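Local structure of pyruvate formate-lyase 2 (Archaeoglobus fulgidus, 2F3O) at residues R42-L47 with A199-E204; V158-L163 with W258-A263; K509-L514 with V526-G531. The protein is of unknown function but belongs to the glycyl radical enzymes related to pyruvate formate-lyase and probably acts as a lyase. One frame throughout, in Å; residues are numbered along the deposited sequence.

Contact 1: residues R42-L47 with A199-E204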
ATOM      1  N   ARG A  42      22.198 -16.104  11.584  1.00 40.57           N
ATOM      2  CA  ARG A  42      22.620 -16.909  12.731  1.00 41.07           C
ATOM      3  C   ARG A  42      21.830 -18.194  12.840  1.00 41.96           C
ATOM      4  O   ARG A  42      22.410 -19.246  13.091  1.00 42.35           O
ATOM      5  CB  ARG A  42      22.538 -16.134  14.046  1.00 40.47           C
ATOM      6  CG  ARG A  42      23.238 -14.814  13.962  1.00 40.43           C
ATOM      7  CD  ARG A  42      23.961 -14.429  15.213  1.00 40.09           C
ATOM      8  NE  ARG A  42      23.157 -14.343  16.420  1.00 41.39           N
ATOM      9  CZ  ARG A  42      23.427 -15.009  17.536  1.00 42.56           C
ATOM     10  NH1 ARG A  42      24.482 -15.811  17.582  1.00 42.47           N
ATOM     11  NH2 ARG A  42      22.649 -14.871  18.606  1.00 42.62           N
ATOM     12  N   GLN A  43      20.523 -18.122  12.610  1.00 42.81           N
ATOM     13  CA  GLN A  43      19.670 -19.305  12.667  1.00 43.66           C
ATOM     14  C   GLN A  43      19.977 -20.282  11.538  1.00 43.85           C
ATOM     15  O   GLN A  43      19.926 -21.504  11.725  1.00 43.99           O
ATOM     16  CB  GLN A  43      18.207 -18.895  12.595  1.00 44.01           C
ATOM     17  CG  GLN A  43      17.707 -18.216  13.843  1.00 45.63           C
ATOM     18  CD  GLN A  43      17.594 -19.168  14.998  1.00 46.83           C
ATOM     19  OE1 GLN A  43      18.243 -18.982  16.018  1.00 46.45           O
ATOM     20  NE2 GLN A  43      16.762 -20.197  14.844  1.00 47.52           N
ATOM     21  N   ALA A  44      20.300 -19.725  10.373  1.00 43.95           N
ATOM     22  CA  ALA A  44      20.662 -20.511   9.200  1.00 43.94           C
ATOM     23  C   ALA A  44      21.954 -21.250   9.450  1.00 43.67           C
ATOM     24  O   ALA A  44      22.056 -22.451   9.203  1.00 43.67           O
ATOM     25  CB  ALA A  44      20.810 -19.605   7.989  1.00 44.07           C
ATOM     26  N   LYS A  45      22.921 -20.513   9.974  1.00 43.49           N
ATOM     27  CA  LYS A  45      24.250 -21.025  10.212  1.00 43.78           C
ATOM     28  C   LYS A  45      24.275 -22.044  11.336  1.00 44.29           C
ATOM     29  O   LYS A  45      25.097 -22.960  11.321  1.00 44.69           O
ATOM     30  CB  LYS A  45      25.219 -19.877  10.503  1.00 43.61           C
ATOM     31  CG  LYS A  45      25.669 -19.169   9.243  1.00 42.57           C
ATOM     32  CD  LYS A  45      26.626 -18.051   9.541  1.00 41.40           C
ATOM     33  CE  LYS A  45      27.122 -17.432   8.247  1.00 40.77           C
ATOM     34  NZ  LYS A  45      28.121 -16.378   8.523  1.00 39.97           N
ATOM     35  N   ALA A  46      23.367 -21.884  12.296  1.00 44.58           N
ATOM     36  CA  ALA A  46      23.228 -22.837  13.388  1.00 44.77           C
ATOM     37  C   ALA A  46      22.661 -24.157  12.905  1.00 45.15           C
ATOM     38  O   ALA A  46      23.217 -25.221  13.200  1.00 45.40           O
ATOM     39  CB  ALA A  46      22.377 -22.269  14.463  1.00 44.72           C
ATOM     40  N   LEU A  47      21.573 -24.077  12.142  1.00 45.25           N
ATOM     41  CA  LEU A  47      20.947 -25.246  11.554  1.00 45.17           C
ATOM     42  C   LEU A  47      21.943 -25.974  10.694  1.00 45.62           C
ATOM     43  O   LEU A  47      21.982 -27.203  10.734  1.00 45.87           O
ATOM     44  CB  LEU A  47      19.728 -24.850  10.712  1.00 45.08           C
ATOM     45  CG  LEU A  47      18.630 -25.860  10.313  1.00 44.18           C
ATOM     46  CD1 LEU A  47      18.722 -26.229   8.867  1.00 42.89           C
ATOM     47  CD2 LEU A  47      18.595 -27.102  11.199  1.00 43.17           C
ATOM     48  N   ALA A 199      18.435 -18.466   3.224  1.00 36.57           N
ATOM     49  CA  ALA A 199      17.889 -19.516   2.390  1.00 36.67           C
ATOM     50  C   ALA A 199      19.005 -20.313   1.718  1.00 37.34           C
ATOM     51  O   ALA A 199      18.985 -21.542   1.790  1.00 37.55           O
ATOM     52  CB  ALA A 199      16.951 -18.931   1.356  1.00 36.28           C
ATOM     53  N   LYS A 200      19.962 -19.603   1.097  1.00 37.65           N
ATOM     54  CA  LYS A 200      21.171 -20.173   0.500  1.00 37.82           C
ATOM     55  C   LYS A 200      21.884 -21.153   1.426  1.00 38.67           C
ATOM     56  O   LYS A 200      22.013 -22.345   1.110  1.00 38.39           O
ATOM     57  CB  LYS A 200      22.148 -19.044   0.180  1.00 37.99           C
ATOM     58  CG  LYS A 200      23.472 -19.490  -0.453  1.00 37.06           C
ATOM     59  CD  LYS A 200      24.424 -18.343  -0.562  1.00 37.09           C
ATOM     60  CE  LYS A 200      25.832 -18.779  -0.240  1.00 38.13           C
ATOM     61  NZ  LYS A 200      26.475 -19.306  -1.485  1.00 39.92           N
ATOM     62  N   ILE A 201      22.344 -20.619   2.560  1.00 39.39           N
ATOM     63  CA  ILE A 201      22.948 -21.382   3.653  1.00 40.20           C
ATOM     64  C   ILE A 201      22.122 -22.615   4.034  1.00 40.78           C
ATOM     65  O   ILE A 201      22.630 -23.735   4.062  1.00 41.41           O
ATOM     66  CB  ILE A 201      23.139 -20.478   4.907  1.00 40.23           C
ATOM     67  CG1 ILE A 201      24.173 -19.392   4.619  1.00 40.14           C
ATOM     68  CG2 ILE A 201      23.603 -21.278   6.114  1.00 40.25           C
ATOM     69  CD1 ILE A 201      24.351 -18.378   5.739  1.00 40.20           C
ATOM     70  N   VAL A 202      20.841 -22.408   4.288  1.00 41.06           N
ATOM     71  CA  VAL A 202      19.957 -23.483   4.719  1.00 41.57           C
ATOM     72  C   VAL A 202      19.695 -24.549   3.637  1.00 42.10           C
ATOM     73  O   VAL A 202      19.495 -25.725   3.955  1.00 42.33           O
ATOM     74  CB  VAL A 202      18.664 -22.869   5.320  1.00 41.37           C
ATOM     75  CG1 VAL A 202      17.419 -23.364   4.649  1.00 40.50           C
ATOM     76  CG2 VAL A 202      18.645 -23.052   6.805  1.00 41.39           C
ATOM     77  N   SER A 203      19.744 -24.149   2.369  1.00 42.54           N
ATOM     78  CA  SER A 203      19.643 -25.101   1.273  1.00 43.62           C
ATOM     79  C   SER A 203      20.889 -25.980   1.184  1.00 43.88           C
ATOM     80  O   SER A 203      20.782 -27.199   1.065  1.00 44.07           O
ATOM     81  CB  SER A 203      19.438 -24.374  -0.051  1.00 43.72           C
ATOM     82  OG  SER A 203      18.281 -23.565   0.019  1.00 45.32           O
ATOM     83  N   GLU A 204      22.055 -25.336   1.251  1.00 44.19           N
ATOM     84  CA  GLU A 204      23.356 -26.002   1.266  1.00 44.40           C
ATOM     85  C   GLU A 204      23.449 -27.046   2.365  1.00 44.52           C
ATOM     86  O   GLU A 204      23.893 -28.151   2.123  1.00 44.78           O
ATOM     87  CB  GLU A 204      24.474 -24.975   1.457  1.00 44.47           C
ATOM     88  CG  GLU A 204      24.899 -24.257   0.192  1.00 44.62           C
ATOM     89  CD  GLU A 204      25.565 -22.916   0.484  1.00 46.49           C
ATOM     90  OE1 GLU A 204      25.771 -22.136  -0.471  1.00 46.39           O
ATOM     91  OE2 GLU A 204      25.876 -22.630   1.670  1.00 47.50           O
TER

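Contact 2: residues V158-L163 with W258-A263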
ATOM      1  N   VAL A 158       3.946 -29.153   6.451  1.00 37.12           N
ATOM      2  CA  VAL A 158       4.963 -28.760   5.490  1.00 36.63           C
ATOM      3  C   VAL A 158       4.525 -28.945   4.050  1.00 36.67           C
ATOM      4  O   VAL A 158       3.958 -29.972   3.693  1.00 36.51           O
ATOM      5  CB  VAL A 158       6.174 -29.652   5.713  1.00 36.73           C
ATOM      6  CG1 VAL A 158       7.275 -29.335   4.742  1.00 36.86           C
ATOM      7  CG2 VAL A 158       6.648 -29.525   7.137  1.00 36.25           C
ATOM      8  N   ASN A 159       4.769 -27.946   3.214  1.00 36.89           N
ATOM      9  CA  ASN A 159       4.382 -28.054   1.818  1.00 36.84           C
ATOM     10  C   ASN A 159       5.348 -28.940   1.017  1.00 36.78           C
ATOM     11  O   ASN A 159       6.205 -28.440   0.287  1.00 36.81           O
ATOM     12  CB  ASN A 159       4.287 -26.668   1.206  1.00 36.60           C
ATOM     13  CG  ASN A 159       3.540 -26.645  -0.110  1.00 37.19           C
ATOM     14  OD1 ASN A 159       3.383 -27.669  -0.779  1.00 36.18           O
ATOM     15  ND2 ASN A 159       3.112 -25.445  -0.521  1.00 37.38           N
ATOM     16  N   TYR A 160       5.186 -30.253   1.144  1.00 36.36           N
ATOM     17  CA  TYR A 160       5.974 -31.181   0.355  1.00 35.94           C
ATOM     18  C   TYR A 160       5.796 -31.109  -1.154  1.00 36.17           C
ATOM     19  O   TYR A 160       6.797 -31.160  -1.862  1.00 36.27           O
ATOM     20  CB  TYR A 160       5.903 -32.609   0.893  1.00 35.64           C
ATOM     21  CG  TYR A 160       6.696 -32.706   2.168  1.00 35.02           C
ATOM     22  CD1 TYR A 160       6.080 -32.955   3.375  1.00 34.99           C
ATOM     23  CD2 TYR A 160       8.060 -32.478   2.164  1.00 35.32           C
ATOM     24  CE1 TYR A 160       6.809 -33.004   4.547  1.00 36.25           C
ATOM     25  CE2 TYR A 160       8.798 -32.517   3.326  1.00 35.22           C
ATOM     26  CZ  TYR A 160       8.171 -32.775   4.516  1.00 35.36           C
ATOM     27  OH  TYR A 160       8.897 -32.822   5.675  1.00 34.61           O
ATOM     28  N   PRO A 161       4.553 -30.956  -1.663  1.00 36.07           N
ATOM     29  CA  PRO A 161       4.500 -30.792  -3.116  1.00 36.24           C
ATOM     30  C   PRO A 161       5.222 -29.567  -3.714  1.00 36.51           C
ATOM     31  O   PRO A 161       5.654 -29.644  -4.860  1.00 36.36           O
ATOM     32  CB  PRO A 161       2.994 -30.759  -3.419  1.00 36.02           C
ATOM     33  CG  PRO A 161       2.344 -30.499  -2.170  1.00 35.58           C
ATOM     34  CD  PRO A 161       3.202 -31.012  -1.087  1.00 36.00           C
ATOM     35  N   TYR A 162       5.361 -28.477  -2.949  1.00 36.90           N
ATOM     36  CA  TYR A 162       6.156 -27.312  -3.370  1.00 37.10           C
ATOM     37  C   TYR A 162       7.623 -27.720  -3.478  1.00 37.35           C
ATOM     38  O   TYR A 162       8.322 -27.362  -4.437  1.00 36.93           O
ATOM     39  CB  TYR A 162       6.019 -26.164  -2.348  1.00 36.95           C
ATOM     40  CG  TYR A 162       6.691 -24.847  -2.727  1.00 36.72           C
ATOM     41  CD1 TYR A 162       6.248 -24.119  -3.816  1.00 34.80           C
ATOM     42  CD2 TYR A 162       7.768 -24.330  -1.985  1.00 37.16           C
ATOM     43  CE1 TYR A 162       6.825 -22.922  -4.164  1.00 35.21           C
ATOM     44  CE2 TYR A 162       8.367 -23.104  -2.337  1.00 37.04           C
ATOM     45  CZ  TYR A 162       7.884 -22.416  -3.447  1.00 37.18           C
ATOM     46  OH  TYR A 162       8.432 -21.214  -3.869  1.00 37.50           O
ATOM     47  N   LEU A 163       8.058 -28.481  -2.476  1.00 37.72           N
ATOM     48  CA  LEU A 163       9.430 -28.916  -2.353  1.00 38.35           C
ATOM     49  C   LEU A 163       9.752 -29.922  -3.442  1.00 38.88           C
ATOM     50  O   LEU A 163      10.773 -29.796  -4.118  1.00 39.06           O
ATOM     51  CB  LEU A 163       9.681 -29.506  -0.960  1.00 38.08           C
ATOM     52  CG  LEU A 163       9.651 -28.474   0.177  1.00 37.85           C
ATOM     53  CD1 LEU A 163       9.866 -29.116   1.523  1.00 36.29           C
ATOM     54  CD2 LEU A 163      10.673 -27.358  -0.053  1.00 37.20           C
ATOM     55  N   TRP A 258      11.228 -37.501   4.116  1.00 41.63           N
ATOM     56  CA  TRP A 258      11.755 -37.785   5.445  1.00 41.18           C
ATOM     57  C   TRP A 258      13.079 -37.062   5.810  1.00 41.43           C
ATOM     58  O   TRP A 258      13.299 -36.690   6.981  1.00 40.98           O
ATOM     59  CB  TRP A 258      11.811 -39.288   5.750  1.00 40.68           C
ATOM     60  CG  TRP A 258      12.355 -39.481   7.090  1.00 40.37           C
ATOM     61  CD1 TRP A 258      13.630 -39.852   7.410  1.00 40.19           C
ATOM     62  CD2 TRP A 258      11.698 -39.188   8.332  1.00 40.62           C
ATOM     63  NE1 TRP A 258      13.797 -39.835   8.769  1.00 40.25           N
ATOM     64  CE2 TRP A 258      12.625 -39.435   9.360  1.00 41.21           C
ATOM     65  CE3 TRP A 258      10.412 -38.762   8.676  1.00 39.37           C
ATOM     66  CZ2 TRP A 258      12.303 -39.268  10.708  1.00 40.33           C
ATOM     67  CZ3 TRP A 258      10.095 -38.605  10.005  1.00 39.45           C
ATOM     68  CH2 TRP A 258      11.034 -38.852  11.003  1.00 40.22           C
ATOM     69  N   LEU A 259      13.947 -36.834   4.828  1.00 41.69           N
ATOM     70  CA  LEU A 259      15.154 -36.083   5.129  1.00 41.90           C
ATOM     71  C   LEU A 259      14.815 -34.673   5.592  1.00 41.91           C
ATOM     72  O   LEU A 259      15.261 -34.272   6.677  1.00 42.00           O
ATOM     73  CB  LEU A 259      16.150 -36.065   3.975  1.00 42.19           C
ATOM     74  CG  LEU A 259      17.056 -37.311   3.936  1.00 43.52           C
ATOM     75  CD1 LEU A 259      17.851 -37.413   2.619  1.00 44.32           C
ATOM     76  CD2 LEU A 259      17.982 -37.468   5.153  1.00 42.72           C
ATOM     77  N   VAL A 260      13.995 -33.945   4.824  1.00 41.49           N
ATOM     78  CA  VAL A 260      13.622 -32.587   5.243  1.00 41.14           C
ATOM     79  C   VAL A 260      12.771 -32.595   6.520  1.00 41.07           C
ATOM     80  O   VAL A 260      12.935 -31.743   7.390  1.00 40.81           O
ATOM     81  CB  VAL A 260      13.067 -31.693   4.079  1.00 40.99           C
ATOM     82  CG1 VAL A 260      12.826 -32.494   2.864  1.00 42.02           C
ATOM     83  CG2 VAL A 260      11.825 -30.901   4.482  1.00 40.56           C
ATOM     84  N   GLN A 261      11.941 -33.618   6.671  1.00 40.91           N
ATOM     85  CA  GLN A 261      11.202 -33.794   7.898  1.00 40.61           C
ATOM     86  C   GLN A 261      12.121 -33.912   9.129  1.00 40.81           C
ATOM     87  O   GLN A 261      11.896 -33.226  10.131  1.00 41.14           O
ATOM     88  CB  GLN A 261      10.270 -34.988   7.767  1.00 40.24           C
ATOM     89  CG  GLN A 261       9.416 -35.224   8.957  1.00 39.84           C
ATOM     90  CD  GLN A 261       8.200 -34.352   9.011  1.00 38.66           C
ATOM     91  OE1 GLN A 261       7.939 -33.540   8.119  1.00 37.25           O
ATOM     92  NE2 GLN A 261       7.430 -34.525  10.073  1.00 38.92           N
ATOM     93  N   SER A 262      13.175 -34.723   9.041  1.00 40.62           N
ATOM     94  CA  SER A 262      14.133 -34.844  10.156  1.00 40.72           C
ATOM     95  C   SER A 262      14.969 -33.574  10.324  1.00 40.35           C
ATOM     96  O   SER A 262      15.364 -33.222  11.437  1.00 40.01           O
ATOM     97  CB  SER A 262      15.058 -36.067   9.979  1.00 41.03           C
ATOM     98  OG  SER A 262      16.114 -35.824   9.049  1.00 42.21           O
ATOM     99  N   ALA A 263      15.232 -32.905   9.205  1.00 39.89           N
ATOM    100  CA  ALA A 263      15.992 -31.676   9.202  1.00 39.53           C
ATOM    101  C   ALA A 263      15.219 -30.601   9.940  1.00 39.23           C
ATOM    102  O   ALA A 263      15.774 -29.921  10.802  1.00 38.95           O
ATOM    103  CB  ALA A 263      16.302 -31.236   7.772  1.00 39.39           C
TER

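Contact 3: residues K509-L514 with V526-G531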
ATOM      1  N   LYS A 509      13.931 -15.823  16.897  1.00 33.91           N
ATOM      2  CA  LYS A 509      13.866 -17.175  16.375  1.00 33.68           C
ATOM      3  C   LYS A 509      13.134 -17.161  15.030  1.00 33.50           C
ATOM      4  O   LYS A 509      12.013 -17.690  14.901  1.00 33.23           O
ATOM      5  CB  LYS A 509      13.154 -18.066  17.406  1.00 34.05           C
ATOM      6  CG  LYS A 509      12.890 -19.537  17.050  1.00 34.19           C
ATOM      7  CD  LYS A 509      14.125 -20.335  17.095  1.00 34.78           C
ATOM      8  CE  LYS A 509      13.805 -21.780  16.869  1.00 35.40           C
ATOM      9  NZ  LYS A 509      14.959 -22.437  16.196  1.00 35.70           N
ATOM     10  N   PRO A 510      13.743 -16.525  14.014  1.00 33.44           N
ATOM     11  CA  PRO A 510      13.175 -16.805  12.699  1.00 33.61           C
ATOM     12  C   PRO A 510      13.590 -18.222  12.254  1.00 33.52           C
ATOM     13  O   PRO A 510      14.583 -18.770  12.749  1.00 33.38           O
ATOM     14  CB  PRO A 510      13.775 -15.720  11.803  1.00 33.41           C
ATOM     15  CG  PRO A 510      15.058 -15.336  12.472  1.00 33.81           C
ATOM     16  CD  PRO A 510      14.899 -15.610  13.947  1.00 33.72           C
ATOM     17  N   THR A 511      12.800 -18.838  11.382  1.00 33.38           N
ATOM     18  CA  THR A 511      13.023 -20.232  11.035  1.00 33.47           C
ATOM     19  C   THR A 511      13.102 -20.448   9.526  1.00 33.75           C
ATOM     20  O   THR A 511      12.124 -20.860   8.901  1.00 33.86           O
ATOM     21  CB  THR A 511      11.926 -21.112  11.640  1.00 33.57           C
ATOM     22  OG1 THR A 511      10.634 -20.631  11.241  1.00 33.09           O
ATOM     23  CG2 THR A 511      12.018 -21.103  13.172  1.00 34.04           C
ATOM     24  N   PRO A 512      14.273 -20.160   8.936  1.00 33.94           N
ATOM     25  CA  PRO A 512      14.497 -20.117   7.491  1.00 34.08           C
ATOM     26  C   PRO A 512      14.246 -21.397   6.707  1.00 34.21           C
ATOM     27  O   PRO A 512      13.765 -21.317   5.587  1.00 34.92           O
ATOM     28  CB  PRO A 512      15.978 -19.753   7.370  1.00 34.51           C
ATOM     29  CG  PRO A 512      16.355 -19.194   8.677  1.00 34.52           C
ATOM     30  CD  PRO A 512      15.489 -19.817   9.691  1.00 33.73           C
ATOM     31  N   LEU A 513      14.588 -22.562   7.235  1.00 34.41           N
ATOM     32  CA  LEU A 513      14.310 -23.793   6.477  1.00 34.93           C
ATOM     33  C   LEU A 513      12.809 -24.015   6.313  1.00 35.73           C
ATOM     34  O   LEU A 513      12.340 -24.234   5.181  1.00 36.62           O
ATOM     35  CB  LEU A 513      14.987 -25.024   7.091  1.00 34.88           C
ATOM     36  CG  LEU A 513      14.718 -26.363   6.401  1.00 34.29           C
ATOM     37  CD1 LEU A 513      15.219 -26.360   4.979  1.00 33.12           C
ATOM     38  CD2 LEU A 513      15.341 -27.509   7.185  1.00 34.73           C
ATOM     39  N   LEU A 514      12.076 -23.897   7.431  1.00 35.59           N
ATOM     40  CA  LEU A 514      10.629 -23.972   7.464  1.00 35.29           C
ATOM     41  C   LEU A 514      10.002 -22.960   6.523  1.00 35.86           C
ATOM     42  O   LEU A 514       9.040 -23.274   5.821  1.00 36.23           O
ATOM     43  CB  LEU A 514      10.126 -23.750   8.887  1.00 35.29           C
ATOM     44  CG  LEU A 514       8.604 -23.783   9.066  1.00 34.56           C
ATOM     45  CD1 LEU A 514       8.056 -25.125   8.631  1.00 33.13           C
ATOM     46  CD2 LEU A 514       8.199 -23.447  10.487  1.00 34.64           C
ATOM     47  N   VAL A 526      10.304 -13.162   2.624  1.00 37.63           N
ATOM     48  CA  VAL A 526      10.057 -12.883   4.046  1.00 37.23           C
ATOM     49  C   VAL A 526       9.904 -14.178   4.806  1.00 37.20           C
ATOM     50  O   VAL A 526       9.302 -15.119   4.309  1.00 37.62           O
ATOM     51  CB  VAL A 526       8.871 -11.866   4.286  1.00 36.95           C
ATOM     52  CG1 VAL A 526       8.030 -11.693   3.072  1.00 36.91           C
ATOM     53  CG2 VAL A 526       8.022 -12.227   5.465  1.00 36.61           C
ATOM     54  N   ASP A 527      10.518 -14.246   5.982  1.00 37.38           N
ATOM     55  CA  ASP A 527      10.410 -15.420   6.845  1.00 37.32           C
ATOM     56  C   ASP A 527       8.968 -15.699   7.295  1.00 36.83           C
ATOM     57  O   ASP A 527       8.180 -14.782   7.475  1.00 36.50           O
ATOM     58  CB  ASP A 527      11.300 -15.251   8.079  1.00 37.42           C
ATOM     59  CG  ASP A 527      11.456 -16.546   8.868  1.00 39.21           C
ATOM     60  OD1 ASP A 527      12.200 -17.438   8.402  1.00 43.49           O
ATOM     61  OD2 ASP A 527      10.829 -16.697   9.938  1.00 38.97           O
ATOM     62  N   VAL A 528       8.655 -16.978   7.472  1.00 36.32           N
ATOM     63  CA  VAL A 528       7.398 -17.444   8.033  1.00 36.10           C
ATOM     64  C   VAL A 528       6.945 -16.829   9.376  1.00 36.48           C
ATOM     65  O   VAL A 528       5.750 -16.589   9.579  1.00 37.17           O
ATOM     66  CB  VAL A 528       7.400 -18.983   8.092  1.00 36.10           C
ATOM     67  CG1 VAL A 528       8.050 -19.509   9.345  1.00 35.17           C
ATOM     68  CG2 VAL A 528       5.991 -19.522   7.894  1.00 35.86           C
ATOM     69  N   SER A 529       7.884 -16.505  10.260  1.00 35.99           N
ATOM     70  CA  SER A 529       7.526 -15.986  11.548  1.00 35.75           C
ATOM     71  C   SER A 529       7.229 -14.498  11.465  1.00 36.19           C
ATOM     72  O   SER A 529       6.793 -13.873  12.435  1.00 36.49           O
ATOM     73  CB  SER A 529       8.653 -16.232  12.517  1.00 35.20           C
ATOM     74  OG  SER A 529       9.759 -15.462  12.156  1.00 36.11           O
ATOM     75  N   ARG A 530       7.470 -13.932  10.295  1.00 36.42           N
ATOM     76  CA  ARG A 530       7.245 -12.520  10.065  1.00 36.64           C
ATOM     77  C   ARG A 530       5.967 -12.373   9.206  1.00 36.52           C
ATOM     78  O   ARG A 530       5.442 -11.278   9.010  1.00 36.63           O
ATOM     79  CB  ARG A 530       8.501 -11.934   9.405  1.00 36.58           C
ATOM     80  CG  ARG A 530       8.439 -10.480   8.980  1.00 38.03           C
ATOM     81  CD  ARG A 530       8.650  -9.539  10.141  1.00 39.81           C
ATOM     82  NE  ARG A 530      10.001  -9.639  10.674  1.00 40.19           N
ATOM     83  CZ  ARG A 530      10.437  -8.920  11.701  1.00 42.42           C
ATOM     84  NH1 ARG A 530       9.626  -8.041  12.303  1.00 42.70           N
ATOM     85  NH2 ARG A 530      11.687  -9.071  12.121  1.00 42.82           N
ATOM     86  N   GLY A 531       5.450 -13.491   8.713  1.00 35.95           N
ATOM     87  CA  GLY A 531       4.168 -13.445   8.061  1.00 35.97           C
ATOM     88  C   GLY A 531       4.133 -13.709   6.580  1.00 36.36           C
ATOM     89  O   GLY A 531       3.127 -13.451   5.951  1.00 36.77           O
TER

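Contact 1: residues R42-L47 with A199-E204
Ile201 overlaps Ala44 and Lys45 with two different branches. Its CG2 methyl meets Ala44 CB at 3.8 Å and also rests on the carbonyl of that residue, with CG2 3.6 Å from Ala44 O. CG1 stands anti to the carbonyl carbon (chi1 -66°), and the CD1 methyl at the end of that branch lies against the lysine chain, 3.8 Å from Lys45 CG and 3.9 Å from Lys45 CE. Because Lys45 is extended beyond CG, its methylenes give the isoleucine an apolar flank, while NZ goes on to a salt bridge with Glu37. Val202 supplies the second half of the interface: its CG2 lies 3.8 Å from Leu47 CD1, where the two side chains cross obliquely, and 4.0 Å from Ala44 CA. Ala44 therefore has Ile201 and Val202 as packing partners, and its small side chain is consistent with a close approach of the backbones, Ala44 CA and Val202 CA being 5.4 Å apart. The axes of the short segments come within 8.5 Å and run nearly parallel, at 9°. All the cross-contacts are van der Waals in kind, and they bury 241 Å² in total. A salt bridge from Glu204 to Lys48, the residue just after Leu47, joins the same two helices. In the fold, helix 39-53 is packed here against helix 190-221; helix 22-34 covers Ala46, helix 168-184 touches Lys200 through Leu172 and Ser203 through Phe171, and helix 512-516 reaches Val202 through Leu516.

Contact 2: residues V158-L163 with W258-A263
A buried phenol-to-amide hydrogen bond, from Tyr160 OH to Gln261 OE1 at 2.7 Å, is the distinctive feature of this otherwise apolar contact. The hydroxyl lies in the plane of the amide carbonyl and on one of its lone pairs, with a C=O...donor angle of 138°. OE1 in turn sits at the edge of the tyrosine ring, in its plane, although the ring and amide planes are turned 48° apart and the two side chains cross at about a right angle. The bend in Gln261 explains the meeting: CG is anti to the backbone N, and the chain then folds at chi2 (81°), which places CD on the side from which OE1 can meet the phenol. Val260, one residue earlier on the helix, approaches the same ring tip to tip, its CG2 lying 3.6 Å from Tyr160 CE2 near the ring plane. That methyl also meets Leu163 CD1 at 4.0 Å, so one branch of the valine serves two side chains of the short helix 160-164. Val158 CG1 covers one face of the Tyr160 ring near its rim, 3.5 Å above the plane. At the start of that helix Asn159 is the N-cap, OD1 accepting from Tyr162 N at 3.0 Å. Outside the segments, Gln261 NE2 donates to Ile273 O and Gln333 OE1. This pattern would probably disfavour a flipped amide, which would turn an N-H donor toward the phenol and OE1 toward two acceptors; it is consistent with the donors and acceptors of the buried pair being matched.

Contact 3: residues K509-L514 with V526-G531
Hydrogen bonding between Asp527 and Thr511 links the two segments. Asp527 CG stands anti to the backbone N (chi1 -168°), which carries the carboxylate toward Thr511. Thr511 N donates to Asp527 OD2 at 3.2 Å with an N-H...acceptor angle of 162°, reaching the syn side of the oxygen but 26° out of the carboxylate plane. OD2 has two further donors from its own loop: Ser529 N at 3.0 Å, from above the carboxylate plane, and Ser529 OG at 2.8 Å, on the anti side. Three bonds thus grip one oxygen, while OD1 accepts from Ser515 OG, so both carboxylate oxygens have partners, which probably restricts rotation of the group. An alanine in place of Asp527 would probably leave Thr511 N and Ser529 N without their acceptor and let the Ser529 hydroxyl turn. Van der Waals contacts surround this polar centre. Pro510 CB lies 3.6 Å from Asp527 OD2, and Ser529 OG comes within 3.7 Å of Pro510 CA. The Val528 CG1 methyl touches Thr511 OG1 at 3.4 Å and Leu514 CD2 at 4.1 Å; both pairs of side chains cross at a slant. At the start of helix 512-516, Thr511 occupies the N-cap position without a capping bond from its side chain, while Glu267 accepts from Leu513 N and Leu514 N. The bond from Ser529 N to Asp527 OD2 defines an Asx turn, here at the head of the loop that leads from helix 521-524 into strand 535-543, an inner strand of a mixed sheet in the pyruvate formate lyase-like fold.

How the contacts relate
From the N terminus, the chain leaves 42-47 and returns after 151 residues to 199-204, where contact 1 closes a long, largely helical loop. Segment 158-163 lies within that loop but finds its partner at 258-263, beyond its end, so contacts 1 and 2 cross. Contact 3 follows both in series and closes a short connection of 11 residues, six of them helical. The three nevertheless touch: Leu513 packs on Val202, Leu47 and Ala263, Leu47 reaches Ala263 O, and Gln43 makes a weak hydrogen bond to Pro510 O. Helix 512-516 is thereby joined to helices 39-53, 190-221 and 250-267, with contact centres about 12 to 16 Å apart.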